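Local coordinates for peptide ABC transporter, peptide-binding protein (Enterococcus faecalis, PDB 3O6P) that probably captures peptides for uptake by an ABC transporter, the chain here being a C-terminal portion of the longer solute-binding protein, at residues Ile29-Asp34 with Lys84-Lys89; Phe117-Ile122 with Val129-Ser134; Ser166-Phe171 with Asp207-Ala212; Ala172-Tyr177 with Phe190-Ser195. All coordinates share one frame; numbering follows the deposited sequence. Where two conformers were deposited one is given.

Contact 1. Residues Ile29-Asp34 with Lys84-Lys89; sequences ISYSID and KEYWEK
Tyr31 and Tyr86 make an edge-to-face aromatic pair near the surface, where the last turn of helix 23-31 leans on the middle of helix 80-94. Nothing else passes between the two segments. The ring centroids are 5.0 Å apart and the planes meet at 62°, well short of a perpendicular T. Tyr31 presents its CE2 corner, which sits above the middle of the Tyr86 ring; the nearest pair is Tyr31 CE2 to Tyr86 CD1 at 3.7 Å, and Tyr31 CE2 is just as near Tyr86 CE1. The Tyr86 ring thus has Tyr31 CE2 over the centre of one face and Lys89 NZ over the rim of the other, 3.8 Å above the plane. Each tyrosine sets CG beside its own backbone N (chi1 -82° in both), and the two side chains cross at a slant, leaving Tyr31 OH 3.8 Å from Tyr86 OH with no hydrogen bond between them. Tyr31 closes its helix; from there the chain runs through a loop to Asp34, whose OD1 caps Ala37 N at the start of helix 35-43. Tyr86 also packs on Asn24, Lys27 and Ala28 of helix 23-31, while Trp87 turns to Leu25 and bonds through NE1 to Asp127 O. Deeper in, Ile29 rests on Ile122 of helix 109-125, the next layer toward the sheet.

Contact 2. Residues Phe117-Ile122 with Val129-Ser134; sequences FVQGSI and VKVTVS. With NA (sodium ion), chain B.
The odd thing here is that Gln119, on a helix, hydrogen-bonds a main-chain carbonyl of an edge strand, 129-136, that of Val131, much as a neighbouring strand might. Gln119 NE2 lies 2.9 Å from Val131 O, and the N-H points almost straight at it (173°). The oxygen lies in the amide plane of Gln119, yet the donor stands above the carbonyl plane of Val131 and is not on a lone pair. Gln119 gets there with CG anti to the backbone N (chi1 168°) and an extended chain that slides past Val131, its CG 3.8 Å from Val131 CG1. The far end lies across Val133, whose CG1 is 3.6 Å from Gln119 CD. Gln123 OE1, one turn on, accepts from Val131 N, so both main-chain polar atoms of Val131 are served by glutamines of helix 109-125. Nearer the start of the strand, Ile122 CG2 packs against Val131 CG2 at 3.7 Å and, more loosely, against Val129 CG1. At the strand's first residue Val129 O binds a sodium ion at 2.7 Å; Gln123 O, Leu126 O and three waters make up six ligands, tying the helix end and the turn to the strand. Helix and strand run nearly antiparallel (171°), as expected of the returning half of a beta-alpha-beta crossover: strand 99-106, helix 109-125, then strand 129-136 laid parallel beside the first.

Contact 3. Residues Ser166-Phe171 with Asp207-Ala212; sequences SFLDLF and DDMLNA
Leu168 alone bridges to Met209 and Ala212, and the flat groups beside it are turned to other parts of the fold. Phe171 carries Leu170 CB on one face, 3.7 Å above the plane and toward the rim, and pairs edge-to-face with Tyr8; Phe167 makes its own edge-to-face pair with Trp157. The bridge itself is aliphatic. Leu168 CD1 rests on one turn of helix 202-218, 3.8 Å from Met209 CB and 4.1 Å from Ala212 CB. It also lies 3.5 Å from Met209 O, a van der Waals approach to the peptide oxygen with no hydrogen bond crossing the contact. The CB of Leu168 points toward the helix, and chi1 (-60°) sets CG beside the backbone N, which brings CD1 to Met209 and Ala212 while CD2 skirts the backbone carbon of Ala212. Met209, deposited as selenomethionine, crosses Leu168 at about a right angle; its side chain offers just CB here, because chi1 (-66°) and an extended chi2 (-174°) carry the selenium off toward Ala194 of helix 185-195 and Phe68 of helix 68-72. Leu168 and Ala212 are the nearest pair of alpha carbons, 7.0 Å apart. All three touching residues are buried: plain hydrophobic helix packing, in which a leucine rests on one turn of the neighbouring helix, joins helix 165-168 to helix 202-218.

Contact 4. Residues Ala172-Tyr177 with Phe190-Ser195; sequences ASDNSY and FVKAAS
A type I beta turn, Ala172 to Asn175, lies against helix 185-195 with its first residue packed inside and its third reaching a charge at the surface. The turn is closed by Asn175 N to Ala172 O at 3.1 Å. Ala172 CB points at the helix and meets Val191 CG1 at 4.1 Å, and the alpha carbons of these two residues are the closest pair between the segments. Nearer the surface, Asp174 and Lys192 approach from opposite directions and form a salt bridge, with Lys192 NZ 3.1 Å from Asp174 OD1 and 3.5 Å from Asp174 OD2. The ammonium group comes to OD1 on its syn side, 28° out of the carboxylate plane, and is hydrogen-bonded to that oxygen. Asp174 holds CG between its backbone N and carbonyl carbon (chi1 55°), which swings the carboxylate toward the helix, while Lys192 bends at chi2 and chi4 to meet it. Val191 and Lys192 were each modelled in two conformers; both contacts describe one of them and are tentative to that extent. Ser173 OG adds a bond to Asp188, nearer the start of the same helix. The last residue of the turn, Asn175, uses OD1 to accept from Tyr177 N at 2.8 Å, in the carbonyl plane and on a lone pair. Residues 172-177 are thus a type I turn and an Asx turn sharing Asn175.

In the fold
Contacts 1 and 2 share one end of the molecule and touch: Trp87 meets Val129, and Ser32 meets Ile122, so the segments of contact 1 abut both the helix and the edge strand of contact 2. Contacts 3 and 4 lie across the chain's centre, about 29 and 30 Å from contact 2 between centres, and also touch, Asp169 and Asp208 packing on helix 185-195. Contact 3 is the one fully buried and purely apolar in its side chains. Contact 1 is a surface meeting of aromatic rings, while contacts 2 and 4 are partly buried and add polar bonds to aliphatic packing: an amide and a sodium ion in one, a salt bridge in the other.

Contact 1. Residues Ile29-Asp34 with Lys84-Lys89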
loop_
_atom_site.group_PDB
_atom_site.type_symbol
_atom_site.label_atom_id
_atom_site.label_comp_id
_atom_site.label_asym_id
_atom_site.label_seq_id
_atom_site.Cartn_x
_atom_site.Cartn_y
_atom_site.Cartn_z
ATOM N N ILE A 29 1.399 -8.303 -7.486
ATOM C CA ILE A 29 0.074 -7.669 -7.376
ATOM C C ILE A 29 0.190 -6.195 -7.794
ATOM O O ILE A 29 -0.577 -5.721 -8.663
ATOM C CB ILE A 29 -0.479 -7.852 -5.947
ATOM C CG1 ILE A 29 -0.937 -9.313 -5.781
ATOM C CG2 ILE A 29 -1.641 -6.897 -5.688
ATOM C CD1 ILE A 29 -1.235 -9.722 -4.305
ATOM N N SER A 30 1.162 -5.476 -7.213
ATOM C CA SER A 30 1.316 -4.072 -7.571
ATOM C C SER A 30 1.634 -3.857 -9.067
ATOM O O SER A 30 1.069 -2.958 -9.719
ATOM C CB SER A 30 2.335 -3.380 -6.670
ATOM O OG SER A 30 2.463 -2.003 -7.004
ATOM N N TYR A 31 2.500 -4.697 -9.618
ATOM C CA TYR A 31 2.861 -4.581 -11.028
ATOM C C TYR A 31 1.692 -4.801 -11.972
ATOM O O TYR A 31 1.741 -4.376 -13.141
ATOM C CB TYR A 31 3.916 -5.647 -11.370
ATOM C CG TYR A 31 5.344 -5.324 -11.029
ATOM C CD1 TYR A 31 5.946 -4.156 -11.491
ATOM C CD2 TYR A 31 6.135 -6.265 -10.345
ATOM C CE1 TYR A 31 7.308 -3.898 -11.215
ATOM C CE2 TYR A 31 7.495 -6.031 -10.076
ATOM C CZ TYR A 31 8.069 -4.843 -10.498
ATOM O OH TYR A 31 9.402 -4.626 -10.225
ATOM N N SER A 32 0.654 -5.471 -11.495
ATOM C CA SER A 32 -0.443 -5.836 -12.382
ATOM C C SER A 32 -1.517 -4.754 -12.515
ATOM O O SER A 32 -2.471 -4.948 -13.275
ATOM C CB SER A 32 -1.110 -7.121 -11.890
ATOM O OG SER A 32 -1.926 -6.822 -10.783
ATOM N N ILE A 33 -1.391 -3.646 -11.774
ATOM C CA ILE A 33 -2.461 -2.635 -11.751
ATOM C C ILE A 33 -2.019 -1.357 -12.457
ATOM O O ILE A 33 -1.075 -0.688 -12.026
ATOM C CB ILE A 33 -2.895 -2.331 -10.291
ATOM C CG1 ILE A 33 -3.280 -3.617 -9.520
ATOM C CG2 ILE A 33 -4.001 -1.242 -10.247
ATOM C CD1 ILE A 33 -3.284 -3.391 -8.002
ATOM N N ASP A 34 -2.696 -1.041 -13.546
ATOM C CA ASP A 34 -2.407 0.167 -14.330
ATOM C C ASP A 34 -3.038 1.345 -13.604
ATOM O O ASP A 34 -4.210 1.642 -13.809
ATOM C CB ASP A 34 -2.977 -0.014 -15.740
ATOM C CG ASP A 34 -2.627 1.112 -16.696
ATOM O OD1 ASP A 34 -2.101 2.170 -16.259
ATOM O OD2 ASP A 34 -2.908 0.935 -17.921
ATOM N N LYS A 84 3.972 -11.102 -14.053
ATOM C CA LYS A 84 4.076 -12.526 -14.304
ATOM C C LYS A 84 5.377 -13.114 -13.766
ATOM O O LYS A 84 5.371 -14.202 -13.165
ATOM C CB LYS A 84 3.943 -12.791 -15.803
ATOM C CG LYS A 84 2.503 -12.512 -16.281
ATOM C CD LYS A 84 2.367 -12.578 -17.783
ATOM C CE LYS A 84 0.954 -12.164 -18.207
ATOM N NZ LYS A 84 -0.037 -13.251 -17.931
ATOM N N GLU A 85 6.487 -12.414 -13.983
ATOM C CA GLU A 85 7.792 -12.917 -13.543
ATOM C C GLU A 85 7.833 -13.020 -12.009
ATOM O O GLU A 85 8.302 -14.020 -11.442
ATOM C CB GLU A 85 8.886 -11.955 -14.002
ATOM C CG GLU A 85 10.280 -12.344 -13.530
ATOM C CD GLU A 85 11.328 -11.249 -13.737
ATOM O OE1 GLU A 85 10.967 -10.085 -14.044
ATOM O OE2 GLU A 85 12.532 -11.553 -13.559
ATOM N N TYR A 86 7.346 -11.983 -11.340
ATOM C CA TYR A 86 7.366 -11.978 -9.873
ATOM C C TYR A 86 6.430 -13.018 -9.270
ATOM O O TYR A 86 6.734 -13.601 -8.229
ATOM C CB TYR A 86 7.066 -10.565 -9.350
ATOM C CG TYR A 86 8.312 -9.706 -9.367
ATOM C CD1 TYR A 86 8.946 -9.371 -10.580
ATOM C CD2 TYR A 86 8.910 -9.294 -8.180
ATOM C CE1 TYR A 86 10.109 -8.601 -10.590
ATOM C CE2 TYR A 86 10.062 -8.511 -8.188
ATOM C CZ TYR A 86 10.653 -8.173 -9.385
ATOM O OH TYR A 86 11.799 -7.407 -9.375
ATOM N N TRP A 87 5.295 -13.269 -9.923
ATOM C CA TRP A 87 4.411 -14.314 -9.467
ATOM C C TRP A 87 5.063 -15.698 -9.656
ATOM O O TRP A 87 4.952 -16.559 -8.769
ATOM C CB TRP A 87 3.061 -14.201 -10.185
ATOM C CG TRP A 87 2.086 -15.377 -10.084
ATOM C CD1 TRP A 87 1.452 -15.995 -11.121
ATOM C CD2 TRP A 87 1.592 -15.997 -8.889
ATOM N NE1 TRP A 87 0.603 -16.972 -10.644
ATOM C CE2 TRP A 87 0.680 -17.000 -9.281
ATOM C CE3 TRP A 87 1.836 -15.810 -7.525
ATOM C CZ2 TRP A 87 0.013 -17.824 -8.351
ATOM C CZ3 TRP A 87 1.165 -16.633 -6.604
ATOM C CH2 TRP A 87 0.264 -17.616 -7.022
ATOM N N GLU A 88 5.779 -15.900 -10.759
ATOM C CA GLU A 88 6.545 -17.141 -10.884
ATOM C C GLU A 88 7.555 -17.332 -9.746
ATOM O O GLU A 88 7.722 -18.456 -9.228
ATOM C CB GLU A 88 7.257 -17.225 -12.233
ATOM C CG GLU A 88 6.320 -17.438 -13.402
ATOM C CD GLU A 88 5.391 -18.645 -13.258
ATOM O OE1 GLU A 88 5.845 -19.740 -12.836
ATOM O OE2 GLU A 88 4.194 -18.492 -13.588
ATOM N N LYS A 89 8.231 -16.254 -9.361
ATOM C CA LYS A 89 9.185 -16.312 -8.240
ATOM C C LYS A 89 8.438 -16.652 -6.960
ATOM O O LYS A 89 8.920 -17.502 -6.178
ATOM C CB LYS A 89 9.942 -14.991 -8.021
ATOM C CG LYS A 89 10.911 -14.577 -9.092
ATOM C CD LYS A 89 11.502 -13.201 -8.714
ATOM C CE LYS A 89 12.301 -12.562 -9.847
ATOM N NZ LYS A 89 12.872 -11.288 -9.334
#

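Contact 2. Residues Phe117-Ile122 with Val129-Ser134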
loop_
_atom_site.group_PDB
_atom_site.type_symbol
_atom_site.label_atom_id
_atom_site.label_comp_id
_atom_site.label_asym_id
_atom_site.label_seq_id
_atom_site.Cartn_x
_atom_site.Cartn_y
_atom_site.Cartn_z
ATOM N N PHE A 117 -11.891 -2.919 -11.021
ATOM C CA PHE A 117 -10.736 -2.721 -11.877
ATOM C C PHE A 117 -9.526 -3.456 -11.286
ATOM O O PHE A 117 -8.785 -4.103 -11.999
ATOM C CB PHE A 117 -10.426 -1.223 -12.047
ATOM C CG PHE A 117 -9.229 -0.969 -12.945
ATOM C CD1 PHE A 117 -9.376 -0.988 -14.321
ATOM C CD2 PHE A 117 -7.948 -0.733 -12.403
ATOM C CE1 PHE A 117 -8.275 -0.774 -15.159
ATOM C CE2 PHE A 117 -6.840 -0.514 -13.231
ATOM C CZ PHE A 117 -7.006 -0.539 -14.622
ATOM N N VAL A 118 -9.331 -3.354 -9.975
ATOM C CA VAL A 118 -8.205 -4.056 -9.326
ATOM C C VAL A 118 -8.323 -5.578 -9.410
ATOM O O VAL A 118 -7.350 -6.270 -9.732
ATOM C CB VAL A 118 -8.046 -3.582 -7.885
ATOM C CG1 VAL A 118 -7.016 -4.428 -7.155
ATOM C CG2 VAL A 118 -7.590 -2.119 -7.926
ATOM N N GLN A 119 -9.520 -6.084 -9.125
ATOM C CA GLN A 119 -9.818 -7.508 -9.257
ATOM C C GLN A 119 -9.541 -7.987 -10.673
ATOM O O GLN A 119 -8.853 -8.994 -10.845
ATOM C CB GLN A 119 -11.292 -7.743 -8.902
ATOM C CG GLN A 119 -11.804 -9.103 -9.254
ATOM C CD GLN A 119 -13.339 -9.153 -9.268
ATOM O OE1 GLN A 119 -14.059 -8.158 -9.605
ATOM N NE2 GLN A 119 -13.857 -10.295 -8.886
ATOM N N GLY A 120 -10.062 -7.282 -11.691
ATOM C CA GLY A 120 -9.828 -7.719 -13.079
ATOM C C GLY A 120 -8.356 -7.706 -13.454
ATOM O O GLY A 120 -7.858 -8.609 -14.151
ATOM N N SER A 121 -7.664 -6.666 -13.015
ATOM C CA SER A 121 -6.247 -6.497 -13.353
ATOM C C SER A 121 -5.377 -7.627 -12.790
ATOM O O SER A 121 -4.564 -8.231 -13.510
ATOM C CB SER A 121 -5.738 -5.153 -12.816
ATOM O OG SER A 121 -6.368 -4.046 -13.469
ATOM N N ILE A 122 -5.541 -7.927 -11.505
ATOM C CA ILE A 122 -4.751 -8.981 -10.878
ATOM C C ILE A 122 -5.077 -10.346 -11.490
ATOM O O ILE A 122 -4.170 -11.109 -11.890
ATOM C CB ILE A 122 -5.000 -9.014 -9.355
ATOM C CG1 ILE A 122 -4.589 -7.696 -8.700
ATOM C CG2 ILE A 122 -4.298 -10.210 -8.730
ATOM C CD1 ILE A 122 -5.125 -7.511 -7.270
ATOM N N VAL A 129 -4.212 -17.213 -10.462
ATOM C CA VAL A 129 -4.781 -16.366 -9.391
ATOM C C VAL A 129 -6.243 -16.022 -9.701
ATOM O O VAL A 129 -6.557 -15.544 -10.808
ATOM C CB VAL A 129 -3.973 -15.087 -9.183
ATOM C CG1 VAL A 129 -4.577 -14.236 -8.035
ATOM C CG2 VAL A 129 -2.505 -15.397 -8.857
ATOM N N LYS A 130 -7.127 -16.257 -8.745
ATOM C CA LYS A 130 -8.528 -15.905 -8.880
ATOM C C LYS A 130 -8.805 -14.883 -7.811
ATOM O O LYS A 130 -8.321 -15.026 -6.680
ATOM C CB LYS A 130 -9.415 -17.127 -8.660
ATOM C CG LYS A 130 -10.884 -16.773 -8.547
ATOM C CD LYS A 130 -11.781 -18.008 -8.509
ATOM C CE LYS A 130 -13.255 -17.606 -8.349
ATOM N NZ LYS A 130 -13.786 -17.010 -9.600
ATOM N N VAL A 131 -9.549 -13.836 -8.159
ATOM C CA VAL A 131 -9.807 -12.762 -7.176
ATOM C C VAL A 131 -11.295 -12.538 -7.062
ATOM O O VAL A 131 -11.960 -12.361 -8.079
ATOM C CB VAL A 131 -9.164 -11.415 -7.619
ATOM C CG1 VAL A 131 -9.432 -10.333 -6.579
ATOM C CG2 VAL A 131 -7.659 -11.559 -7.856
ATOM N N THR A 132 -11.803 -12.516 -5.829
ATOM C CA THR A 132 -13.201 -12.168 -5.555
ATOM C C THR A 132 -13.245 -10.825 -4.846
ATOM O O THR A 132 -12.218 -10.314 -4.400
ATOM C CB THR A 132 -13.860 -13.249 -4.670
ATOM O OG1 THR A 132 -13.147 -13.337 -3.433
ATOM C CG2 THR A 132 -13.789 -14.615 -5.373
ATOM N N VAL A 133 -14.439 -10.258 -4.741
ATOM C CA VAL A 133 -14.591 -8.978 -4.059
ATOM C C VAL A 133 -15.703 -8.999 -3.065
ATOM O O VAL A 133 -16.730 -9.651 -3.291
ATOM C CB VAL A 133 -14.803 -7.805 -5.056
ATOM C CG1 VAL A 133 -13.573 -7.656 -5.982
ATOM C CG2 VAL A 133 -16.066 -7.982 -5.850
ATOM N N SER A 134 -15.521 -8.246 -1.978
ATOM C CA SER A 134 -16.547 -8.152 -0.948
ATOM C C SER A 134 -16.798 -6.707 -0.556
ATOM O O SER A 134 -16.203 -6.208 0.390
ATOM C CB SER A 134 -16.144 -8.960 0.276
ATOM O OG SER A 134 -16.062 -10.341 -0.030
HETATM NA NA NA B . -5.711 -15.471 -13.332
HETATM O O HOH W 1 -5.866 -17.849 -13.532
HETATM O O HOH W 2 -4.790 -15.269 -15.703
HETATM O O HOH W 3 -7.937 -15.651 -14.504
#

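Contact 3. Residues Ser166-Phe171 with Asp207-Ala212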
loop_
_atom_site.group_PDB
_atom_site.type_symbol
_atom_site.label_atom_id
_atom_site.label_comp_id
_atom_site.label_asym_id
_atom_site.label_seq_id
_atom_site.Cartn_x
_atom_site.Cartn_y
_atom_site.Cartn_z
ATOM N N SER A 166 2.422 10.825 9.604
ATOM C CA SER A 166 0.988 10.544 9.711
ATOM C C SER A 166 0.659 9.279 8.922
ATOM O O SER A 166 -0.156 8.469 9.354
ATOM C CB SER A 166 0.177 11.714 9.180
ATOM O OG SER A 166 -1.208 11.483 9.313
ATOM N N PHE A 167 1.298 9.117 7.766
ATOM C CA PHE A 167 1.096 7.924 6.939
ATOM C C PHE A 167 1.991 6.768 7.352
ATOM O O PHE A 167 1.545 5.617 7.426
ATOM C CB PHE A 167 1.358 8.267 5.474
ATOM C CG PHE A 167 0.317 9.175 4.896
ATOM C CD1 PHE A 167 -0.748 8.647 4.148
ATOM C CD2 PHE A 167 0.370 10.564 5.130
ATOM C CE1 PHE A 167 -1.728 9.478 3.646
ATOM C CE2 PHE A 167 -0.598 11.406 4.604
ATOM C CZ PHE A 167 -1.668 10.853 3.870
ATOM N N LEU A 168 3.261 7.078 7.606
ATOM C CA LEU A 168 4.239 6.033 7.840
ATOM C C LEU A 168 3.974 5.302 9.167
ATOM O O LEU A 168 4.123 4.082 9.237
ATOM C CB LEU A 168 5.657 6.597 7.792
ATOM C CG LEU A 168 6.032 7.244 6.454
ATOM C CD1 LEU A 168 7.278 8.125 6.645
ATOM C CD2 LEU A 168 6.302 6.158 5.375
ATOM N N ASP A 169 3.529 6.034 10.185
ATOM C CA ASP A 169 3.276 5.420 11.492
ATOM C C ASP A 169 2.253 4.272 11.430
ATOM O O ASP A 169 2.294 3.354 12.247
ATOM C CB ASP A 169 2.775 6.454 12.519
ATOM C CG ASP A 169 3.871 7.397 13.010
ATOM O OD1 ASP A 169 5.082 7.125 12.768
ATOM O OD2 ASP A 169 3.501 8.418 13.660
ATOM N N LEU A 170 1.344 4.331 10.457
ATOM C CA LEU A 170 0.282 3.356 10.346
ATOM C C LEU A 170 0.815 1.957 10.174
ATOM O O LEU A 170 0.096 1.007 10.512
ATOM C CB LEU A 170 -0.612 3.674 9.134
ATOM C CG LEU A 170 -1.214 5.088 9.077
ATOM C CD1 LEU A 170 -1.957 5.264 7.736
ATOM C CD2 LEU A 170 -2.154 5.383 10.246
ATOM N N PHE A 171 2.049 1.829 9.655
ATOM C CA PHE A 171 2.542 0.515 9.229
ATOM C C PHE A 171 3.640 -0.032 10.115
ATOM O O PHE A 171 4.270 -1.039 9.803
ATOM C CB PHE A 171 2.873 0.494 7.731
ATOM C CG PHE A 171 1.673 0.769 6.893
ATOM C CD1 PHE A 171 0.690 -0.213 6.735
ATOM C CD2 PHE A 171 1.453 2.041 6.375
ATOM C CE1 PHE A 171 -0.472 0.052 6.019
ATOM C CE2 PHE A 171 0.286 2.332 5.668
ATOM C CZ PHE A 171 -0.681 1.333 5.474
ATOM N N ASP A 207 15.464 12.189 7.295
ATOM C CA ASP A 207 16.113 11.056 6.661
ATOM C C ASP A 207 15.524 9.720 7.152
ATOM O O ASP A 207 15.396 8.776 6.375
ATOM C CB ASP A 207 17.634 11.124 6.840
ATOM C CG ASP A 207 18.299 12.152 5.918
ATOM O OD1 ASP A 207 17.641 12.702 5.009
ATOM O OD2 ASP A 207 19.501 12.428 6.113
ATOM N N ASP A 208 15.160 9.647 8.435
ATOM C CA ASP A 208 14.479 8.451 8.969
ATOM C C ASP A 208 13.131 8.216 8.263
ATOM O O ASP A 208 12.793 7.080 7.875
ATOM C CB ASP A 208 14.266 8.589 10.474
ATOM C CG ASP A 208 15.530 8.315 11.269
ATOM O OD1 ASP A 208 16.359 7.488 10.813
ATOM O OD2 ASP A 208 15.672 8.887 12.367
HETATM N N MSE A 209 12.375 9.289 8.057
HETATM C CA MSE A 209 11.079 9.144 7.398
HETATM C C MSE A 209 11.246 8.749 5.934
HETATM O O MSE A 209 10.504 7.891 5.436
HETATM C CB MSE A 209 10.247 10.409 7.529
HETATM C CG MSE A 209 9.851 10.681 9.002
HETATM SE SE MSE A 209 8.650 12.164 9.178
HETATM C CE MSE A 209 9.794 13.577 8.502
ATOM N N LEU A 210 12.218 9.358 5.239
ATOM C CA LEU A 210 12.525 8.950 3.849
ATOM C C LEU A 210 12.899 7.470 3.763
ATOM O O LEU A 210 12.436 6.749 2.867
ATOM C CB LEU A 210 13.678 9.776 3.278
ATOM C CG LEU A 210 13.348 11.204 2.857
ATOM C CD1 LEU A 210 14.670 11.884 2.500
ATOM C CD2 LEU A 210 12.417 11.193 1.657
ATOM N N ASN A 211 13.745 7.026 4.692
ATOM C CA ASN A 211 14.119 5.631 4.743
ATOM C C ASN A 211 12.946 4.694 5.029
ATOM O O ASN A 211 12.883 3.590 4.449
ATOM C CB ASN A 211 15.284 5.406 5.718
ATOM C CG ASN A 211 16.620 5.764 5.106
ATOM O OD1 ASN A 211 16.879 5.439 3.949
ATOM N ND2 ASN A 211 17.486 6.429 5.887
ATOM N N ALA A 212 12.022 5.141 5.883
ATOM C CA ALA A 212 10.792 4.382 6.140
ATOM C C ALA A 212 9.974 4.228 4.862
ATOM O O ALA A 212 9.590 3.107 4.480
ATOM C CB ALA A 212 9.952 5.033 7.232
#

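Contact 4. Residues Ala172-Tyr177 with Phe190-Ser195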
loop_
_atom_site.group_PDB
_atom_site.type_symbol
_atom_site.label_atom_id
_atom_site.label_comp_id
_atom_site.label_asym_id
_atom_site.label_seq_id
_atom_site.Cartn_x
_atom_site.Cartn_y
_atom_site.Cartn_z
ATOM N N ALA A 172 3.878 0.666 11.216
ATOM C CA ALA A 172 4.679 0.097 12.292
ATOM C C ALA A 172 4.019 -1.231 12.669
ATOM O O ALA A 172 2.780 -1.341 12.662
ATOM C CB ALA A 172 4.699 1.037 13.499
ATOM N N SER A 173 4.832 -2.221 13.026
ATOM C CA SER A 173 4.322 -3.577 13.253
ATOM C C SER A 173 3.288 -3.636 14.364
ATOM O O SER A 173 2.429 -4.510 14.355
ATOM C CB SER A 173 5.473 -4.543 13.584
ATOM O OG SER A 173 6.065 -4.169 14.817
ATOM N N ASP A 174 3.394 -2.711 15.326
ATOM C CA ASP A 174 2.515 -2.672 16.491
ATOM C C ASP A 174 1.423 -1.589 16.433
ATOM O O ASP A 174 0.767 -1.300 17.449
ATOM C CB ASP A 174 3.347 -2.524 17.770
ATOM C CG ASP A 174 4.290 -1.311 17.751
ATOM O OD1 ASP A 174 5.007 -1.134 18.770
ATOM O OD2 ASP A 174 4.354 -0.564 16.741
ATOM N N ASN A 175 1.201 -1.004 15.254
ATOM C CA ASN A 175 0.171 0.040 15.133
ATOM C C ASN A 175 -1.187 -0.603 14.836
ATOM O O ASN A 175 -1.293 -1.495 13.985
ATOM C CB ASN A 175 0.571 1.085 14.060
ATOM C CG ASN A 175 -0.299 2.338 14.088
ATOM O OD1 ASN A 175 -1.451 2.320 13.672
ATOM N ND2 ASN A 175 0.249 3.428 14.610
ATOM N N SER A 176 -2.231 -0.150 15.536
ATOM C CA SER A 176 -3.561 -0.702 15.312
ATOM C C SER A 176 -4.103 -0.449 13.901
ATOM O O SER A 176 -4.941 -1.218 13.441
ATOM C CB SER A 176 -4.555 -0.196 16.356
ATOM O OG SER A 176 -4.691 1.215 16.269
ATOM N N TYR A 177 -3.626 0.591 13.211
ATOM C CA TYR A 177 -4.068 0.845 11.835
ATOM C C TYR A 177 -3.391 -0.036 10.799
ATOM O O TYR A 177 -3.718 0.049 9.606
ATOM C CB TYR A 177 -3.850 2.303 11.459
ATOM C CG TYR A 177 -4.734 3.249 12.211
ATOM C CD1 TYR A 177 -6.044 3.490 11.796
ATOM C CD2 TYR A 177 -4.268 3.908 13.350
ATOM C CE1 TYR A 177 -6.871 4.368 12.511
ATOM C CE2 TYR A 177 -5.082 4.784 14.060
ATOM C CZ TYR A 177 -6.374 5.013 13.639
ATOM O OH TYR A 177 -7.158 5.881 14.360
ATOM N N PHE A 190 13.140 2.734 11.427
ATOM C CA PHE A 190 13.113 4.089 10.877
ATOM C C PHE A 190 11.917 4.909 11.400
ATOM O O PHE A 190 12.091 6.074 11.811
ATOM C CB PHE A 190 13.096 4.040 9.336
ATOM C CG PHE A 190 14.370 3.509 8.710
ATOM C CD1 PHE A 190 15.615 4.060 9.013
ATOM C CD2 PHE A 190 14.299 2.500 7.737
ATOM C CE1 PHE A 190 16.796 3.565 8.375
ATOM C CE2 PHE A 190 15.457 2.003 7.101
ATOM C CZ PHE A 190 16.708 2.538 7.431
ATOM N N VAL A 191 10.726 4.308 11.378
ATOM C CA VAL A 191 9.528 5.081 11.675
ATOM C C VAL A 191 9.453 5.458 13.145
ATOM O O VAL A 191 8.963 6.536 13.488
ATOM C CB VAL A 191 8.219 4.416 11.135
ATOM C CG1 VAL A 191 7.864 3.150 11.903
ATOM C CG2 VAL A 191 7.083 5.404 11.193
ATOM N N LYS A 192 9.963 4.586 14.010
ATOM C CA LYS A 192 10.023 4.873 15.435
ATOM C C LYS A 192 11.089 5.921 15.727
ATOM O O LYS A 192 10.852 6.847 16.499
ATOM C CB LYS A 192 10.311 3.596 16.221
ATOM C CG LYS A 192 9.226 2.540 16.106
ATOM C CD LYS A 192 8.249 2.606 17.258
ATOM C CE LYS A 192 7.214 1.470 17.182
ATOM N NZ LYS A 192 7.637 0.186 17.831
ATOM N N ALA A 193 12.258 5.783 15.100
ATOM C CA ALA A 193 13.339 6.767 15.271
ATOM C C ALA A 193 12.838 8.178 14.961
ATOM O O ALA A 193 13.221 9.134 15.643
ATOM C CB ALA A 193 14.568 6.424 14.409
ATOM N N ALA A 194 11.956 8.293 13.968
ATOM C CA ALA A 194 11.355 9.568 13.572
ATOM C C ALA A 194 10.329 10.089 14.578
ATOM O O ALA A 194 10.233 11.291 14.802
ATOM C CB ALA A 194 10.711 9.448 12.189
ATOM N N SER A 195 9.564 9.167 15.168
ATOM C CA SER A 195 8.382 9.511 15.948
ATOM C C SER A 195 8.726 9.644 17.390
ATOM O O SER A 195 7.904 10.105 18.183
ATOM C CB SER A 195 7.290 8.449 15.798
ATOM O OG SER A 195 7.670 7.224 16.424
#